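Local coordinates for PAN2-PAN3 deadenylation complex catalytic subunit pan2 (Neurospora crassa, PDB 4CZW), which forms the catalytic subunit of the PAN deadenylation complex, probably shortening mRNA poly(A) tails with release of 5'-AMP, with this chain spanning its ubiquitin-protease-like and exonuclease domains, at residues 68-74 against 404-410; 409-414 against 537-542. All blocks are in the same frame, centred on the assembly; numbering follows the deposited sequence.

Contact 1: residues 68-74 against 404-410; sequences LQHAATA and DWKTRLD. With ZN (zinc ion), chain B.
W405 meets L68 with its indole CG tucked between its own backbone N and carbonyl carbon (chi1 67°), a torsion that lays one face of the ring over the last turn of helix 61-71. L68, with CG turned beside its backbone N, sets CB 3.8 Å from the centroid of the five-membered ring of W405, almost on the ring normal, in a CH-pi contact, while its CD1 reaches CE2 of W405 at 3.7 Å. CB of K406 lies over the opposite face, so the indole is held between two aliphatic groups. The amide of Q69 stands nearly perpendicular to the ring plane (88°), its NE2 near the ring edge and bonded to N65. CB of A72 packs beside W405 CB at 3.8 Å and against L409 CD1 at 3.7 Å. Were the indole cut back to an alanine, the L68 side chain is likely to lose the ring face it packs on, with a gap left beside K406 CB.

Past the ring the chemistry turns polar. D410 N donates to A72 O at 3.0 Å, and T73 O accepts from K534 NZ. T73 OG1 donates to H70 O at 2.6 Å, in the carbonyl plane, and T73 N donates to the same oxygen. H70 NE2 binds zinc at 2.0 Å, with C75, C80 and C83 completing the site. The contact thus fastens segment 404-410 to segment 68-74, which carries the zinc ligand H70, with helix 81-94 touching L68 and W405, and helix 529-541 of the exonuclease domain packing on W405 and L409.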
loop_
_atom_site.group_PDB
_atom_site.type_symbol
_atom_site.label_atom_id
_atom_site.label_comp_id
_atom_site.label_asym_id
_atom_site.label_seq_id
_atom_site.Cartn_x
_atom_site.Cartn_y
_atom_site.Cartn_z
ATOM N N LEU A 68 8.865 3.575 -1.538
ATOM C CA LEU A 68 9.417 4.218 -0.351
ATOM C C LEU A 68 10.423 5.309 -0.707
ATOM O O LEU A 68 10.477 6.347 -0.049
ATOM C CB LEU A 68 10.070 3.179 0.562
ATOM C CG LEU A 68 9.110 2.229 1.281
ATOM C CD1 LEU A 68 9.880 1.176 2.060
ATOM C CD2 LEU A 68 8.181 3.004 2.201
ATOM N N GLN A 69 11.217 5.070 -1.747
ATOM C CA GLN A 69 12.202 6.052 -2.189
ATOM C C GLN A 69 11.520 7.306 -2.728
ATOM O O GLN A 69 12.090 8.395 -2.688
ATOM C CB GLN A 69 13.125 5.459 -3.257
ATOM C CG GLN A 69 13.965 4.276 -2.791
ATOM C CD GLN A 69 15.017 4.657 -1.771
ATOM O OE1 GLN A 69 15.379 5.826 -1.638
ATOM N NE2 GLN A 69 15.519 3.666 -1.041
ATOM N N HIS A 70 10.299 7.147 -3.230
ATOM C CA HIS A 70 9.534 8.281 -3.737
ATOM C C HIS A 70 8.749 8.980 -2.632
ATOM O O HIS A 70 8.734 10.208 -2.553
ATOM C CB HIS A 70 8.572 7.839 -4.839
ATOM C CG HIS A 70 7.599 8.903 -5.243
ATOM N ND1 HIS A 70 7.961 9.990 -6.008
ATOM C CD2 HIS A 70 6.281 9.057 -4.972
ATOM C CE1 HIS A 70 6.907 10.763 -6.200
ATOM N NE2 HIS A 70 5.874 10.220 -5.580
ATOM N N ALA A 71 8.093 8.192 -1.787
ATOM C CA ALA A 71 7.277 8.730 -0.704
ATOM C C ALA A 71 8.110 9.545 0.280
ATOM O O ALA A 71 7.602 10.455 0.935
ATOM C CB ALA A 71 6.556 7.605 0.021
ATOM N N ALA A 72 9.395 9.219 0.373
ATOM C CA ALA A 72 10.292 9.887 1.307
ATOM C C ALA A 72 10.786 11.233 0.779
ATOM O O ALA A 72 11.517 11.944 1.469
ATOM C CB ALA A 72 11.473 8.985 1.629
ATOM N N THR A 73 10.390 11.580 -0.441
ATOM C CA THR A 73 10.792 12.851 -1.035
ATOM C C THR A 73 9.863 13.975 -0.592
ATOM O O THR A 73 9.007 13.782 0.271
ATOM C CB THR A 73 10.805 12.787 -2.576
ATOM O OG1 THR A 73 9.464 12.669 -3.067
ATOM C CG2 THR A 73 11.631 11.603 -3.056
ATOM N N ALA A 74 10.035 15.148 -1.191
ATOM C CA ALA A 74 9.237 16.315 -0.837
ATOM C C ALA A 74 7.966 16.402 -1.674
ATOM O O ALA A 74 7.321 17.449 -1.722
ATOM C CB ALA A 74 10.059 17.584 -0.998
ATOM N N ASP A 404 17.987 4.197 2.663
ATOM C CA ASP A 404 18.344 5.597 2.456
ATOM C C ASP A 404 17.114 6.500 2.430
ATOM O O ASP A 404 17.212 7.699 2.697
ATOM C CB ASP A 404 19.140 5.765 1.162
ATOM C CG ASP A 404 20.418 4.951 1.154
ATOM O OD1 ASP A 404 20.887 4.563 2.246
ATOM O OD2 ASP A 404 20.958 4.701 0.055
ATOM N N TRP A 405 15.959 5.924 2.108
ATOM C CA TRP A 405 14.710 6.678 2.104
ATOM C C TRP A 405 14.380 7.149 3.516
ATOM O O TRP A 405 13.792 8.213 3.708
ATOM C CB TRP A 405 13.561 5.834 1.542
ATOM C CG TRP A 405 13.186 4.656 2.399
ATOM C CD1 TRP A 405 13.691 3.392 2.321
ATOM C CD2 TRP A 405 12.220 4.637 3.461
ATOM N NE1 TRP A 405 13.103 2.587 3.268
ATOM C CE2 TRP A 405 12.199 3.327 3.979
ATOM C CE3 TRP A 405 11.377 5.600 4.022
ATOM C CZ2 TRP A 405 11.364 2.955 5.033
ATOM C CZ3 TRP A 405 10.548 5.228 5.068
ATOM C CH2 TRP A 405 10.548 3.918 5.563
ATOM N N LYS A 406 14.771 6.348 4.500
ATOM C CA LYS A 406 14.550 6.681 5.901
ATOM C C LYS A 406 15.718 7.498 6.442
ATOM O O LYS A 406 15.526 8.464 7.180
ATOM C CB LYS A 406 14.356 5.406 6.724
ATOM C CG LYS A 406 13.822 5.631 8.127
ATOM C CD LYS A 406 13.468 4.305 8.784
ATOM C CE LYS A 406 12.853 4.507 10.156
ATOM N NZ LYS A 406 12.444 3.210 10.767
ATOM N N THR A 407 16.930 7.104 6.059
ATOM C CA THR A 407 18.146 7.786 6.490
ATOM C C THR A 407 18.179 9.235 6.013
ATOM O O THR A 407 18.448 10.149 6.793
ATOM C CB THR A 407 19.406 7.057 5.980
ATOM O OG1 THR A 407 19.480 5.755 6.573
ATOM C CG2 THR A 407 20.660 7.841 6.332
ATOM N N ARG A 408 17.900 9.442 4.730
ATOM C CA ARG A 408 17.879 10.786 4.166
ATOM C C ARG A 408 16.454 11.219 3.834
ATOM O O ARG A 408 16.187 11.741 2.751
ATOM C CB ARG A 408 18.763 10.861 2.921
ATOM C CG ARG A 408 20.239 10.625 3.205
ATOM C CD ARG A 408 21.102 10.968 2.002
ATOM N NE ARG A 408 20.815 10.115 0.852
ATOM C CZ ARG A 408 21.407 8.948 0.624
ATOM N NH1 ARG A 408 22.320 8.489 1.469
ATOM N NH2 ARG A 408 21.084 8.238 -0.449
ATOM N N LEU A 409 15.547 10.996 4.779
ATOM C CA LEU A 409 14.152 11.399 4.635
ATOM C C LEU A 409 14.018 12.914 4.514
ATOM O O LEU A 409 14.603 13.660 5.298
ATOM C CB LEU A 409 13.333 10.892 5.824
ATOM C CG LEU A 409 11.886 11.373 5.952
ATOM C CD1 LEU A 409 11.029 10.817 4.828
ATOM C CD2 LEU A 409 11.315 10.991 7.310
ATOM N N ASP A 410 13.249 13.365 3.527
ATOM C CA ASP A 410 13.018 14.793 3.338
ATOM C C ASP A 410 12.007 15.303 4.359
ATOM O O ASP A 410 10.934 14.723 4.527
ATOM C CB ASP A 410 12.532 15.079 1.916
ATOM C CG ASP A 410 12.464 16.562 1.613
ATOM O OD1 ASP A 410 11.424 17.184 1.911
ATOM O OD2 ASP A 410 13.452 17.107 1.075
HETATM ZN ZN ZN B . 4.347 11.287 -4.762
HETATM O O HOH W 1 8.762 13.530 2.947
#

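Contact 2: residues 409-414 against 537-542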
loop_
_atom_site.group_PDB
_atom_site.type_symbol
_atom_site.label_atom_id
_atom_site.label_comp_id
_atom_site.label_asym_id
_atom_site.label_seq_id
_atom_site.Cartn_x
_atom_site.Cartn_y
_atom_site.Cartn_z
ATOM N N LEU A 409 15.547 10.996 4.779
ATOM C CA LEU A 409 14.152 11.399 4.635
ATOM C C LEU A 409 14.018 12.914 4.514
ATOM O O LEU A 409 14.603 13.660 5.298
ATOM C CB LEU A 409 13.333 10.892 5.824
ATOM C CG LEU A 409 11.886 11.373 5.952
ATOM C CD1 LEU A 409 11.029 10.817 4.828
ATOM C CD2 LEU A 409 11.315 10.991 7.310
ATOM N N ASP A 410 13.249 13.365 3.527
ATOM C CA ASP A 410 13.018 14.793 3.338
ATOM C C ASP A 410 12.007 15.303 4.359
ATOM O O ASP A 410 10.934 14.723 4.527
ATOM C CB ASP A 410 12.532 15.079 1.916
ATOM C CG ASP A 410 12.464 16.562 1.613
ATOM O OD1 ASP A 410 11.424 17.184 1.911
ATOM O OD2 ASP A 410 13.452 17.107 1.075
ATOM N N THR A 411 12.353 16.394 5.036
ATOM C CA THR A 411 11.535 16.912 6.127
ATOM C C THR A 411 11.019 18.324 5.859
ATOM O O THR A 411 10.540 18.998 6.770
ATOM C CB THR A 411 12.322 16.928 7.451
ATOM O OG1 THR A 411 13.395 17.873 7.358
ATOM C CG2 THR A 411 12.891 15.549 7.751
ATOM N N SER A 412 11.113 18.760 4.607
ATOM C CA SER A 412 10.762 20.130 4.236
ATOM C C SER A 412 9.285 20.454 4.458
ATOM O O SER A 412 8.917 21.619 4.605
ATOM C CB SER A 412 11.128 20.387 2.774
ATOM O OG SER A 412 10.420 19.516 1.910
ATOM N N VAL A 413 8.445 19.424 4.482
ATOM C CA VAL A 413 7.007 19.610 4.645
ATOM C C VAL A 413 6.671 20.114 6.051
ATOM O O VAL A 413 5.638 20.750 6.266
ATOM C CB VAL A 413 6.237 18.296 4.353
ATOM C CG1 VAL A 413 6.574 17.229 5.387
ATOM C CG2 VAL A 413 4.734 18.542 4.292
ATOM N N LEU A 414 7.561 19.846 7.002
ATOM C CA LEU A 414 7.345 20.244 8.390
ATOM C C LEU A 414 7.622 21.727 8.615
ATOM O O LEU A 414 7.082 22.331 9.542
ATOM C CB LEU A 414 8.226 19.410 9.324
ATOM C CG LEU A 414 7.983 17.901 9.366
ATOM C CD1 LEU A 414 8.988 17.224 10.285
ATOM C CD2 LEU A 414 6.560 17.596 9.810
ATOM N N TRP A 537 3.475 11.325 8.802
ATOM C CA TRP A 537 4.239 10.177 8.324
ATOM C C TRP A 537 5.737 10.403 8.495
ATOM O O TRP A 537 6.474 9.485 8.855
ATOM C CB TRP A 537 3.914 9.887 6.856
ATOM C CG TRP A 537 4.610 8.672 6.324
ATOM C CD1 TRP A 537 4.259 7.369 6.533
ATOM C CD2 TRP A 537 5.777 8.643 5.492
ATOM N NE1 TRP A 537 5.135 6.532 5.886
ATOM C CE2 TRP A 537 6.076 7.289 5.240
ATOM C CE3 TRP A 537 6.599 9.629 4.937
ATOM C CZ2 TRP A 537 7.160 6.897 4.456
ATOM C CZ3 TRP A 537 7.674 9.238 4.161
ATOM C CH2 TRP A 537 7.945 7.883 3.927
ATOM N N VAL A 538 6.181 11.627 8.229
ATOM C CA VAL A 538 7.582 11.992 8.407
ATOM C C VAL A 538 7.969 11.917 9.882
ATOM O O VAL A 538 9.016 11.370 10.232
ATOM C CB VAL A 538 7.873 13.409 7.864
ATOM C CG1 VAL A 538 9.213 13.919 8.371
ATOM C CG2 VAL A 538 7.843 13.411 6.345
ATOM N N LEU A 539 7.105 12.450 10.741
ATOM C CA LEU A 539 7.351 12.466 12.180
ATOM C C LEU A 539 7.480 11.058 12.756
ATOM O O LEU A 539 8.248 10.833 13.692
ATOM C CB LEU A 539 6.234 13.227 12.899
ATOM C CG LEU A 539 6.192 14.737 12.658
ATOM C CD1 LEU A 539 4.941 15.348 13.267
ATOM C CD2 LEU A 539 7.443 15.403 13.212
ATOM N N VAL A 540 6.731 10.114 12.195
ATOM C CA VAL A 540 6.818 8.722 12.621
ATOM C C VAL A 540 8.176 8.129 12.255
ATOM O O VAL A 540 8.830 7.496 13.084
ATOM C CB VAL A 540 5.701 7.863 11.993
ATOM C CG1 VAL A 540 5.933 6.387 12.279
ATOM C CG2 VAL A 540 4.343 8.300 12.512
ATOM N N ASN A 541 8.599 8.350 11.014
ATOM C CA ASN A 541 9.865 7.806 10.529
ATOM C C ASN A 541 11.084 8.546 11.072
ATOM O O ASN A 541 12.209 8.060 10.962
ATOM C CB ASN A 541 9.893 7.813 9.000
ATOM C CG ASN A 541 9.022 6.729 8.399
ATOM O OD1 ASN A 541 9.400 5.558 8.369
ATOM N ND2 ASN A 541 7.847 7.113 7.914
ATOM N N LEU A 542 10.864 9.721 11.652
ATOM C CA LEU A 542 11.942 10.445 12.314
ATOM C C LEU A 542 12.212 9.839 13.688
ATOM O O LEU A 542 13.261 10.074 14.288
ATOM C CB LEU A 542 11.609 11.933 12.440
ATOM C CG LEU A 542 11.761 12.773 11.171
ATOM C CD1 LEU A 542 11.368 14.219 11.427
ATOM C CD2 LEU A 542 13.184 12.692 10.643
#
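L409 extends both methyls onto helix 529-541: CD1 meets W537 at CZ3, 3.8 Å away, and CD2 lies 3.8 Å from V538 CG1, with N541 CB also close to it. With CG anti to the backbone N (chi1 172°), the isobutyl group reaches from the loop to the helix. V538 stands at the centre of the contact and divides its two methyls. CG1 is touched by L409 and, at 3.8 Å, by L414 CD1, whereas CG2 faces D410 O and V413 CG1; the V413 and V538 side chains run past each other in opposite directions. L414 CD1 also meets L539 CD2 at 3.8 Å, and L542 CD1 lies beside it at 4.0 Å. The methyl CG2 of T411 approaches V538 and L542 at about a right angle to each side chain. No hydrogen bond crosses between the two segments, which hold together mainly through aliphatic and aromatic carbon.

A second shell of polar bonds shapes both sides. D410 OD1 accepts from S412 N at 3.1 Å, forming an Asx turn, and from S412 OG through its syn lone pair; the S412 hydroxyl is bonded to R416 as well. These bonds brace the bend that leads into the short, weakly bonded helical turn carrying V413 and L414. Across from it, N541 folds back along its own helix, its ND2 bonding W537 O at 2.9 Å and lying over one face of the W537 indole. N541 N reaches the same carbonyl oxygen from the opposite face of its plane. Farther out, Y87 meets the W537 ring. Here residues 409-414 pack hydrophobically against a helix of the RNase H-like exonuclease fold, whose parallel strands 441-451 and 545-548 belong to the central mixed sheet.

Overall arrangement
Both contacts draw on residues 404-414 and share L409 and D410; L409 touches A72 and W537 with CD1 and reaches V538 with CD2. Contact 1 is partly buried and mixed in chemistry, adding a backbone hydrogen bond to ring packing in a segment that also carries a zinc-binding histidine. Contact 2 is the more buried and predominantly apolar, with no hydrogen bond across it; its polar bonds lie within each segment instead. Their centres are 9 Å apart, and W405 and N541 touch between them. Together they tie the ubiquitin-protease-like domain, through helix 61-71, to helix 529-541 of the exonuclease domain.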